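Local atomic coordinates of calcium uptake protein 2, mitochondrial (Homo sapiens, PDB entry 6LB7), a protein that probably regulates calcium uptake into mitochondria, sensing calcium through EF-hands. Residues B[27-33]-B[76-82]; B[13-17]-B[36-42]; B[210-215]-B[314-318]; B[33-37]-B[87-91]. All coordinates share one frame; numbering follows the deposited sequence.

Contact 1: B[27-33]-B[76-82]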
# COMPACT_ATOMS: atom_id res chain seq x y z
N TYR B 27 -21.30 4.90 24.44
CA TYR B 27 -19.89 4.89 24.81
C TYR B 27 -19.50 3.51 25.33
O TYR B 27 -20.31 2.82 25.96
CB TYR B 27 -19.57 5.96 25.86
CG TYR B 27 -19.85 7.37 25.37
CD1 TYR B 27 -21.07 7.99 25.60
CD2 TYR B 27 -18.89 8.07 24.65
CE1 TYR B 27 -21.33 9.27 25.14
CE2 TYR B 27 -19.12 9.36 24.20
CZ TYR B 27 -20.35 9.95 24.44
OH TYR B 27 -20.58 11.22 23.97
N MET B 28 -18.27 3.11 25.04
CA MET B 28 -17.64 1.96 25.65
C MET B 28 -16.84 2.37 26.88
O MET B 28 -16.22 3.43 26.91
CB MET B 28 -16.69 1.29 24.65
CG MET B 28 -17.35 0.59 23.52
SD MET B 28 -16.02 0.04 22.41
CE MET B 28 -16.87 -1.28 21.55
N THR B 29 -16.82 1.50 27.89
CA THR B 29 -15.73 1.54 28.85
C THR B 29 -14.52 0.82 28.26
O THR B 29 -14.64 0.09 27.28
CB THR B 29 -16.12 0.84 30.15
OG1 THR B 29 -16.39 -0.55 29.89
CG2 THR B 29 -17.35 1.53 30.81
N PRO B 30 -13.34 1.01 28.85
CA PRO B 30 -12.17 0.22 28.40
C PRO B 30 -12.42 -1.28 28.45
O PRO B 30 -11.97 -2.02 27.56
CB PRO B 30 -11.06 0.66 29.36
CG PRO B 30 -11.45 2.10 29.71
CD PRO B 30 -12.96 2.08 29.79
N ARG B 31 -13.16 -1.75 29.45
CA ARG B 31 -13.55 -3.16 29.51
C ARG B 31 -14.37 -3.55 28.28
O ARG B 31 -14.09 -4.57 27.63
CB ARG B 31 -14.35 -3.42 30.79
CG ARG B 31 -14.80 -4.88 31.01
CD ARG B 31 -15.44 -5.04 32.39
NE ARG B 31 -15.73 -6.42 32.74
CZ ARG B 31 -16.80 -7.08 32.31
NH1 ARG B 31 -17.67 -6.47 31.51
NH2 ARG B 31 -17.01 -8.34 32.67
N ASP B 32 -15.40 -2.75 27.95
CA ASP B 32 -16.18 -2.97 26.74
C ASP B 32 -15.29 -3.08 25.51
O ASP B 32 -15.49 -3.95 24.65
CB ASP B 32 -17.16 -1.82 26.49
CG ASP B 32 -18.28 -1.73 27.51
OD1 ASP B 32 -18.56 -2.72 28.21
OD2 ASP B 32 -18.89 -0.64 27.58
N PHE B 33 -14.37 -2.13 25.37
CA PHE B 33 -13.51 -2.09 24.20
C PHE B 33 -12.69 -3.37 24.09
O PHE B 33 -12.64 -4.00 23.02
CB PHE B 33 -12.58 -0.88 24.26
CG PHE B 33 -11.51 -0.91 23.21
CD1 PHE B 33 -11.83 -0.71 21.88
CD2 PHE B 33 -10.20 -1.16 23.56
CE1 PHE B 33 -10.85 -0.75 20.92
CE2 PHE B 33 -9.22 -1.21 22.60
CZ PHE B 33 -9.55 -1.01 21.28
N LEU B 76 -8.03 0.23 33.99
CA LEU B 76 -9.24 1.05 34.05
C LEU B 76 -10.51 0.21 34.17
O LEU B 76 -11.43 0.58 34.90
CB LEU B 76 -9.34 1.93 32.81
CG LEU B 76 -8.33 3.08 32.75
CD1 LEU B 76 -8.36 3.72 31.37
CD2 LEU B 76 -8.67 4.09 33.85
N GLY B 77 -10.60 -0.88 33.44
CA GLY B 77 -11.82 -1.68 33.52
C GLY B 77 -13.03 -0.89 33.08
O GLY B 77 -13.06 -0.32 31.98
N ASP B 78 -14.05 -0.82 33.95
CA ASP B 78 -15.28 -0.09 33.65
C ASP B 78 -15.16 1.41 33.93
O ASP B 78 -16.11 2.17 33.67
CB ASP B 78 -16.46 -0.65 34.46
CG ASP B 78 -17.15 -1.82 33.76
OD1 ASP B 78 -17.19 -1.87 32.50
OD2 ASP B 78 -17.67 -2.69 34.48
N LYS B 79 -13.99 1.84 34.38
CA LYS B 79 -13.82 3.22 34.79
C LYS B 79 -13.16 4.03 33.65
O LYS B 79 -12.01 4.47 33.69
CB LYS B 79 -13.05 3.24 36.10
CG LYS B 79 -11.94 4.11 36.20
CD LYS B 79 -12.28 5.40 36.68
CE LYS B 79 -11.27 6.13 36.79
NZ LYS B 79 -11.61 7.20 37.42
N GLY B 80 -14.01 4.29 32.67
CA GLY B 80 -13.58 5.13 31.56
C GLY B 80 -14.65 5.23 30.51
O GLY B 80 -15.73 4.64 30.61
N LEU B 81 -14.31 5.96 29.46
CA LEU B 81 -15.30 6.20 28.44
C LEU B 81 -14.56 6.40 27.13
O LEU B 81 -13.59 7.16 27.08
CB LEU B 81 -16.17 7.40 28.84
CG LEU B 81 -17.45 7.72 28.14
CD1 LEU B 81 -18.05 8.88 28.71
CD2 LEU B 81 -17.12 8.03 26.80
N ILE B 82 -15.09 5.74 26.10
CA ILE B 82 -14.49 5.69 24.78
C ILE B 82 -15.60 5.91 23.77
O ILE B 82 -16.60 5.17 23.76
CB ILE B 82 -13.78 4.36 24.51
CG1 ILE B 82 -12.65 4.11 25.52
CG2 ILE B 82 -13.27 4.31 23.07
CD1 ILE B 82 -12.05 2.68 25.44
O HOH W 1 -18.11 -3.59 30.90
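Met28 and Ile82 pair across two loops as an isolated antiparallel, hydrogen-bonded bridge: Met28 N gives a sound bond to Ile82 O (2.9 Å, 154° at the hydrogen), while the return bond from Ile82 N to Met28 O is weak. Further along, the first turn of helix 30-38 settles on the type II' turn 76-79. Arg31 N donates to Gly77 O at 2.9 Å, and Pro30 lays CD against the same oxygen and CG 3.8 Å from Leu76 CB. Ile82 CD1 reaches under this turn and touches Phe33 CB at 3.8 Å. Thr29 joins the helix start to the turn. Its OG1, set between backbone N and carbonyl carbon (chi1 63°), donates a hydrogen bond to the anti lone pair of Asp78 OD1 (3.0 Å) and accepts from Asp32 N. Thr29 N in turn donates to Asp32 OD2, which completes a capping box. A water donates to both Asp78 OD1 and Asp32 OD1 and accepts from Arg31 NH1, so it probably eases the closeness of the two carboxylates. Ser19 OG holds Asp32 OD2 from outside. The single bridge resembles the short link between paired EF-hand loops, with helices 30-38 and 84-94 leaving it. Strand 20-22 lies beside Tyr27, and helix 11-17 packs on Met28.

Contact 2: B[13-17]-B[36-42]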
# COMPACT_ATOMS: atom_id res chain seq x y z
N ARG B 13 -21.92 -2.87 15.82
CA ARG B 13 -21.12 -3.64 16.76
C ARG B 13 -20.67 -2.79 17.94
O ARG B 13 -20.67 -3.25 19.09
CB ARG B 13 -19.92 -4.22 16.04
CG ARG B 13 -18.96 -4.83 16.99
CD ARG B 13 -17.82 -5.42 16.25
NE ARG B 13 -16.99 -6.20 17.15
CZ ARG B 13 -17.24 -7.46 17.47
NH1 ARG B 13 -18.31 -8.07 16.95
NH2 ARG B 13 -16.44 -8.11 18.30
N PHE B 14 -20.28 -1.54 17.68
CA PHE B 14 -19.96 -0.62 18.77
C PHE B 14 -21.12 -0.51 19.74
O PHE B 14 -20.95 -0.69 20.95
CB PHE B 14 -19.58 0.75 18.21
CG PHE B 14 -19.39 1.81 19.28
CD1 PHE B 14 -18.21 1.89 19.99
CD2 PHE B 14 -20.41 2.72 19.56
CE1 PHE B 14 -18.03 2.87 20.96
CE2 PHE B 14 -20.24 3.70 20.54
CZ PHE B 14 -19.05 3.78 21.24
N MET B 15 -22.32 -0.22 19.23
CA MET B 15 -23.44 -0.03 20.16
C MET B 15 -23.86 -1.33 20.83
O MET B 15 -24.32 -1.32 21.97
CB MET B 15 -24.62 0.62 19.44
CG MET B 15 -24.51 2.12 19.33
SD MET B 15 -25.94 2.92 18.57
CE MET B 15 -25.73 2.44 16.87
N GLN B 16 -23.62 -2.48 20.20
CA GLN B 16 -23.89 -3.76 20.85
C GLN B 16 -23.00 -3.96 22.07
O GLN B 16 -23.45 -4.47 23.10
CB GLN B 16 -23.72 -4.90 19.84
CG GLN B 16 -23.14 -6.19 20.39
CD GLN B 16 -23.08 -7.29 19.33
OE1 GLN B 16 -22.57 -7.08 18.23
NE2 GLN B 16 -23.62 -8.46 19.66
N PHE B 17 -21.72 -3.56 21.99
CA PHE B 17 -20.80 -3.72 23.11
C PHE B 17 -20.80 -2.54 24.07
O PHE B 17 -20.33 -2.68 25.21
CB PHE B 17 -19.36 -3.94 22.60
CG PHE B 17 -19.05 -5.36 22.28
CD1 PHE B 17 -18.51 -6.20 23.25
CD2 PHE B 17 -19.30 -5.87 21.01
CE1 PHE B 17 -18.23 -7.52 22.95
CE2 PHE B 17 -19.01 -7.18 20.71
CZ PHE B 17 -18.48 -8.01 21.69
N SER B 36 -14.86 -6.22 22.89
CA SER B 36 -15.22 -6.12 21.48
C SER B 36 -14.06 -6.50 20.56
O SER B 36 -14.28 -6.90 19.41
CB SER B 36 -15.71 -4.70 21.17
OG SER B 36 -14.63 -3.82 20.92
N VAL B 37 -12.83 -6.40 21.05
CA VAL B 37 -11.69 -6.77 20.23
C VAL B 37 -11.46 -8.28 20.27
O VAL B 37 -11.09 -8.90 19.27
CB VAL B 37 -10.45 -5.98 20.69
CG1 VAL B 37 -9.18 -6.57 20.14
CG2 VAL B 37 -10.60 -4.50 20.29
N MET B 38 -11.67 -8.90 21.42
CA MET B 38 -11.36 -10.32 21.57
C MET B 38 -12.50 -11.20 21.09
O MET B 38 -12.25 -12.28 20.55
CB MET B 38 -11.04 -10.64 23.03
CG MET B 38 -9.73 -10.01 23.50
SD MET B 38 -9.15 -10.85 24.97
CE MET B 38 -10.49 -10.46 26.11
N PHE B 39 -13.75 -10.76 21.27
CA PHE B 39 -14.93 -11.60 21.08
C PHE B 39 -15.82 -11.05 19.98
O PHE B 39 -15.90 -9.85 19.76
CB PHE B 39 -15.75 -11.73 22.37
CG PHE B 39 -14.93 -12.13 23.57
CD1 PHE B 39 -14.36 -13.39 23.64
CD2 PHE B 39 -14.75 -11.27 24.63
CE1 PHE B 39 -13.60 -13.77 24.73
CE2 PHE B 39 -13.99 -11.64 25.73
CZ PHE B 39 -13.42 -12.88 25.78
N GLU B 40 -16.59 -11.94 19.36
CA GLU B 40 -17.58 -11.48 18.36
C GLU B 40 -18.82 -11.11 19.14
O GLU B 40 -19.38 -10.10 18.83
CB GLU B 40 -17.90 -12.56 17.35
CG GLU B 40 -16.67 -13.08 16.68
CD GLU B 40 -17.03 -13.86 15.44
OE1 GLU B 40 -17.54 -13.24 14.52
OE2 GLU B 40 -16.79 -15.08 15.43
N GLN B 41 -19.14 -11.87 20.19
CA GLN B 41 -20.34 -11.59 21.01
C GLN B 41 -20.04 -11.66 22.50
O GLN B 41 -19.19 -12.42 22.91
CB GLN B 41 -21.45 -12.60 20.71
CG GLN B 41 -22.20 -12.28 19.44
CD GLN B 41 -23.66 -12.63 19.56
OE1 GLN B 41 -24.12 -13.13 20.57
NE2 GLN B 41 -24.39 -12.39 18.48
N MET B 42 -20.84 -10.88 23.21
CA MET B 42 -21.24 -10.64 24.60
C MET B 42 -21.12 -11.88 25.47
O MET B 42 -21.00 -11.70 26.68
CB MET B 42 -22.69 -10.18 24.56
CG MET B 42 -23.57 -11.04 23.74
SD MET B 42 -25.08 -10.17 23.50
CE MET B 42 -25.05 -9.70 21.89
O HOH W 2 -14.61 -4.45 17.91
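Arg13 and Phe17, one turn apart on helix 11-17, close over the C-terminal end of helix 30-38; the two helices and the strands between them form a helix-loop-helix that recalls an EF-hand. The Phe17 ring lies flat against the backbone of Ser36, whose CA stands over the ring centre at 3.6 Å, only 11° off the normal, as a CH-pi contact. Ser36 CB adds to the same face, 3.6 Å from Phe17 CG. At the rim of this ring, near its plane, Glu40 O approaches Phe17 CE2 to 3.5 Å. The guanidinium of Arg13 is brought alongside by a chain extended from CG to NE, with CG anti to the backbone N (chi1 171°), and Phe17 CE2 lies over one of its faces, offset to the rim. Its N-H edge is turned to backbone carbonyls at and just beyond the end of helix 30-38. Arg13 NH2 donates to Ser36 O at 2.7 Å, nearly straight at 178° and in the guanidinium plane. NH1 reaches a lone pair of Glu40 O at 3.0 Å, although that oxygen is tilted from the guanidinium plane. The positive charge thus sits where the helix dipole would probably welcome it. Arg13 NE donates to a water at 3.1 Å, and this water donates a hydrogen bond to Ser36 OG, which is itself hydrogen-bonded to Phe33 O.

Contact 3: B[210-215]-B[314-318]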
# COMPACT_ATOMS: atom_id res chain seq x y z
N TRP B 210 -6.85 -19.81 19.12
CA TRP B 210 -6.74 -18.37 18.87
C TRP B 210 -6.74 -18.08 17.37
O TRP B 210 -7.48 -17.21 16.89
CB TRP B 210 -5.47 -17.82 19.52
CG TRP B 210 -5.18 -16.41 19.12
CD1 TRP B 210 -5.70 -15.26 19.67
CD2 TRP B 210 -4.28 -15.98 18.08
NE1 TRP B 210 -5.19 -14.16 19.04
CE2 TRP B 210 -4.32 -14.58 18.06
CE3 TRP B 210 -3.47 -16.65 17.15
CZ2 TRP B 210 -3.57 -13.82 17.14
CZ3 TRP B 210 -2.73 -15.90 16.24
CH2 TRP B 210 -2.78 -14.49 16.24
N LEU B 211 -5.93 -18.82 16.61
CA LEU B 211 -5.73 -18.48 15.20
C LEU B 211 -7.02 -18.63 14.40
O LEU B 211 -7.29 -17.85 13.49
CB LEU B 211 -4.62 -19.36 14.61
CG LEU B 211 -4.18 -19.18 13.16
CD1 LEU B 211 -3.57 -17.84 12.96
CD2 LEU B 211 -3.18 -20.26 12.77
N LEU B 212 -7.83 -19.63 14.74
CA LEU B 212 -9.05 -19.99 14.03
C LEU B 212 -10.29 -19.37 14.65
O LEU B 212 -11.40 -19.66 14.21
CB LEU B 212 -9.20 -21.52 13.99
CG LEU B 212 -8.14 -22.27 13.18
CD1 LEU B 212 -8.21 -23.77 13.43
CD2 LEU B 212 -8.33 -21.96 11.71
N PHE B 213 -10.13 -18.51 15.65
CA PHE B 213 -11.28 -18.04 16.42
C PHE B 213 -12.27 -17.26 15.57
O PHE B 213 -13.48 -17.33 15.83
CB PHE B 213 -10.79 -17.19 17.58
CG PHE B 213 -11.85 -16.89 18.60
CD1 PHE B 213 -12.35 -17.89 19.40
CD2 PHE B 213 -12.33 -15.61 18.76
CE1 PHE B 213 -13.33 -17.62 20.34
CE2 PHE B 213 -13.30 -15.33 19.71
CZ PHE B 213 -13.80 -16.33 20.50
N PHE B 214 -11.81 -16.52 14.56
CA PHE B 214 -12.69 -15.75 13.69
C PHE B 214 -12.92 -16.42 12.34
O PHE B 214 -13.34 -15.75 11.38
CB PHE B 214 -12.14 -14.34 13.51
CG PHE B 214 -12.18 -13.52 14.77
CD1 PHE B 214 -13.39 -13.07 15.29
CD2 PHE B 214 -11.02 -13.23 15.46
CE1 PHE B 214 -13.43 -12.32 16.46
CE2 PHE B 214 -11.05 -12.49 16.63
CZ PHE B 214 -12.26 -12.04 17.14
N THR B 215 -12.65 -17.72 12.24
CA THR B 215 -12.72 -18.45 10.98
C THR B 215 -13.95 -19.35 10.98
O THR B 215 -14.02 -20.31 11.74
CB THR B 215 -11.46 -19.29 10.78
OG1 THR B 215 -10.34 -18.42 10.59
CG2 THR B 215 -11.63 -20.20 9.56
N VAL B 314 -7.20 -17.22 6.71
CA VAL B 314 -7.42 -17.26 8.16
C VAL B 314 -6.75 -16.07 8.84
O VAL B 314 -7.30 -15.47 9.77
CB VAL B 314 -6.93 -18.61 8.73
CG1 VAL B 314 -6.90 -18.59 10.27
CG2 VAL B 314 -7.81 -19.76 8.22
N LEU B 315 -5.54 -15.71 8.40
CA LEU B 315 -4.86 -14.54 8.93
C LEU B 315 -5.69 -13.29 8.71
O LEU B 315 -5.78 -12.43 9.60
CB LEU B 315 -3.49 -14.38 8.26
CG LEU B 315 -2.41 -15.38 8.67
CD1 LEU B 315 -1.08 -14.99 8.07
CD2 LEU B 315 -2.32 -15.45 10.18
N LYS B 316 -6.30 -13.16 7.53
CA LYS B 316 -7.18 -12.03 7.28
C LYS B 316 -8.44 -12.11 8.13
O LYS B 316 -8.93 -11.07 8.57
CB LYS B 316 -7.50 -11.94 5.78
CG LYS B 316 -6.34 -11.38 4.95
CD LYS B 316 -6.70 -11.24 3.47
CE LYS B 316 -6.14 -12.39 2.64
NZ LYS B 316 -7.12 -12.98 1.66
N ASN B 317 -8.97 -13.30 8.40
CA ASN B 317 -10.02 -13.40 9.42
C ASN B 317 -9.55 -12.80 10.74
O ASN B 317 -10.28 -12.04 11.38
CB ASN B 317 -10.46 -14.86 9.65
CG ASN B 317 -11.03 -15.55 8.40
OD1 ASN B 317 -10.90 -16.77 8.26
ND2 ASN B 317 -11.68 -14.79 7.52
N ARG B 318 -8.33 -13.17 11.20
CA ARG B 318 -7.82 -12.66 12.47
C ARG B 318 -7.78 -11.14 12.47
O ARG B 318 -8.34 -10.48 13.35
CB ARG B 318 -6.42 -13.19 12.76
CG ARG B 318 -6.27 -14.58 13.39
CD ARG B 318 -6.85 -14.75 14.81
NE ARG B 318 -6.92 -13.55 15.63
CZ ARG B 318 -7.51 -13.47 16.82
NH1 ARG B 318 -8.10 -14.54 17.36
NH2 ARG B 318 -7.53 -12.32 17.48
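A stacked cation-pi pair, Arg318 on Trp210, joins helix 308-320 to the end of helix 204-211 and the type I turn 212-215 behind it. The guanidinium lies nearly flat on the indole, planes 21° apart and centres 3.7 Å apart, with CZ over the five-membered ring and CD over the six-membered one. Two bends in the chain, at chi2 and chi3 (-64° and -26°), fold the group back onto the indole. From there NH1 donates to Trp210 O at 2.8 Å; Phe213 N reaches that oxygen from the opposite face of its plane. Phe214 closes the other guanidinium face, turning the edge of its ring to it: CE2 is 3.6 Å from Arg318 NH2. Helices 288-298 and 308-320 are disposed like the two helices of an EF-hand, consistent with the protein family. Glu191, on helix 173-196, forms a salt bridge with Arg318 NH2 and accepts from Trp210 NE1, so one carboxylate holds both stacked groups. One turn back, Val314 CG1 packs against Leu211 CG (4.0 Å) and Leu212 CD2. At the far end Thr215 OG1 donates to Asn317 OD1 at 2.9 Å.

Contact 4: B[33-37]-B[87-91]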
# COMPACT_ATOMS: atom_id res chain seq x y z
N PHE B 33 -14.37 -2.13 25.37
CA PHE B 33 -13.51 -2.09 24.20
C PHE B 33 -12.69 -3.37 24.09
O PHE B 33 -12.64 -4.00 23.02
CB PHE B 33 -12.58 -0.88 24.26
CG PHE B 33 -11.51 -0.91 23.21
CD1 PHE B 33 -11.83 -0.71 21.88
CD2 PHE B 33 -10.20 -1.16 23.56
CE1 PHE B 33 -10.85 -0.75 20.92
CE2 PHE B 33 -9.22 -1.21 22.60
CZ PHE B 33 -9.55 -1.01 21.28
N LEU B 34 -12.04 -3.77 25.18
CA LEU B 34 -11.23 -4.99 25.17
C LEU B 34 -12.06 -6.20 24.74
O LEU B 34 -11.60 -7.00 23.91
CB LEU B 34 -10.62 -5.23 26.54
CG LEU B 34 -9.58 -4.20 26.98
CD1 LEU B 34 -9.32 -4.33 28.47
CD2 LEU B 34 -8.29 -4.35 26.15
N PHE B 35 -13.29 -6.32 25.25
CA PHE B 35 -14.15 -7.45 24.88
C PHE B 35 -14.54 -7.40 23.41
O PHE B 35 -14.56 -8.44 22.73
CB PHE B 35 -15.40 -7.47 25.76
CG PHE B 35 -15.15 -7.90 27.18
CD1 PHE B 35 -13.89 -8.31 27.59
CD2 PHE B 35 -16.18 -7.95 28.09
CE1 PHE B 35 -13.66 -8.72 28.89
CE2 PHE B 35 -15.95 -8.36 29.39
CZ PHE B 35 -14.69 -8.74 29.78
N SER B 36 -14.86 -6.22 22.89
CA SER B 36 -15.22 -6.12 21.48
C SER B 36 -14.06 -6.50 20.56
O SER B 36 -14.28 -6.90 19.41
CB SER B 36 -15.71 -4.70 21.17
OG SER B 36 -14.63 -3.82 20.92
N VAL B 37 -12.83 -6.40 21.05
CA VAL B 37 -11.69 -6.77 20.23
C VAL B 37 -11.46 -8.28 20.27
O VAL B 37 -11.09 -8.90 19.27
CB VAL B 37 -10.45 -5.98 20.69
CG1 VAL B 37 -9.18 -6.57 20.14
CG2 VAL B 37 -10.60 -4.50 20.29
N TYR B 87 -13.09 4.53 19.30
CA TYR B 87 -13.12 3.09 19.02
C TYR B 87 -12.56 2.78 17.62
O TYR B 87 -11.69 1.92 17.47
CB TYR B 87 -14.57 2.59 19.20
CG TYR B 87 -14.91 1.25 18.58
CD1 TYR B 87 -15.69 1.18 17.42
CD2 TYR B 87 -14.49 0.05 19.16
CE1 TYR B 87 -16.02 -0.07 16.85
CE2 TYR B 87 -14.80 -1.19 18.59
CZ TYR B 87 -15.57 -1.24 17.45
OH TYR B 87 -15.89 -2.45 16.90
N LEU B 88 -13.01 3.51 16.60
CA LEU B 88 -12.49 3.28 15.25
C LEU B 88 -11.00 3.61 15.16
O LEU B 88 -10.24 2.91 14.48
CB LEU B 88 -13.26 4.12 14.23
CG LEU B 88 -14.76 3.87 14.04
CD1 LEU B 88 -15.23 4.70 12.85
CD2 LEU B 88 -15.03 2.37 13.84
N PHE B 89 -10.57 4.67 15.83
CA PHE B 89 -9.15 5.02 15.83
C PHE B 89 -8.30 3.92 16.45
O PHE B 89 -7.27 3.52 15.89
CB PHE B 89 -8.94 6.34 16.57
CG PHE B 89 -7.50 6.72 16.70
CD1 PHE B 89 -6.87 6.66 17.93
CD2 PHE B 89 -6.77 7.08 15.58
CE1 PHE B 89 -5.53 7.00 18.04
CE2 PHE B 89 -5.44 7.40 15.68
CZ PHE B 89 -4.83 7.36 16.91
N LEU B 90 -8.71 3.41 17.62
CA LEU B 90 -7.99 2.33 18.27
C LEU B 90 -7.97 1.08 17.42
O LEU B 90 -6.96 0.37 17.35
CB LEU B 90 -8.61 2.05 19.64
CG LEU B 90 -8.55 3.17 20.67
CD1 LEU B 90 -9.49 2.89 21.81
CD2 LEU B 90 -7.11 3.38 21.21
N LEU B 91 -9.07 0.80 16.71
CA LEU B 91 -9.09 -0.40 15.88
C LEU B 91 -8.09 -0.28 14.74
O LEU B 91 -7.41 -1.26 14.40
CB LEU B 91 -10.50 -0.66 15.34
CG LEU B 91 -11.62 -1.24 16.21
CD1 LEU B 91 -12.83 -1.50 15.31
CD2 LEU B 91 -11.20 -2.52 16.91
O HOH W 2 -14.61 -4.45 17.91
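Phe33 O is gripped by two donors where helix 30-38 faces helix 84-94: Ser36 OG, 2.9 Å away and tilted a little from the carbonyl plane, and Val37 N, which makes the regular helical bond. The hydroxyl of Ser36 also has Tyr87 CE2 beside it at 3.5 Å, meeting the tyrosine at the edge of its ring. The water held by Ser36 lies near the plane of that ring and 2.6 Å from Tyr87 OH, so the two helices are joined by a short polar chain on this flank. The rest of the interface is apolar. The Phe33 ring, directed toward helix 84-94 with CG anti to the backbone N (chi1 170°), is sandwiched: Val37 CG2 of its own helix lies over one face, and Leu90 CD1 over the opposite one, 4.0 Å from the centroid. Leu90 CB adds a contact to Phe33 CZ at 3.6 Å. Phe33 and Tyr87 meet rim to rim, CD1 to CD2 at 3.9 Å, each carbon near the plane of the other ring. Leu91 CG covers a face of Tyr87, while its CD2 slides past Val37 CG2 at 4.0 Å. The segment axes approach to 11.7 Å and cross at -51°, a spacing consistent with the large side chains between them. Leu88 and Leu91 also pack on an apolar side chain of another protein chain. Helix 84-94 leads on to helix 99-108, which enters the calcium-binding EF-hand loop, so the pair probably belongs to the EF-hand lobe.

Contacts 1, 2 and 4 all use helix 30-38: contact 1 ties its N-terminal turn to a loop, contact 4 its middle to helix 84-94, and contact 2 its C-terminal end to helix 11-17. Contacts 1 and 4 share Phe33, and contacts 2 and 4 share Ser36, Val37 and a water. Met28 of contact 1 packs on residues of both. Contact 4 is buried and mainly apolar; contact 1 is buried too but built on backbone bonds, with charged groups at its outer edge; contact 2, partly exposed, spends an arginine on carbonyls. Contact 3 joins other helices and buries its arginine between aromatic rings; Phe214 there touches Glu40 of contact 2.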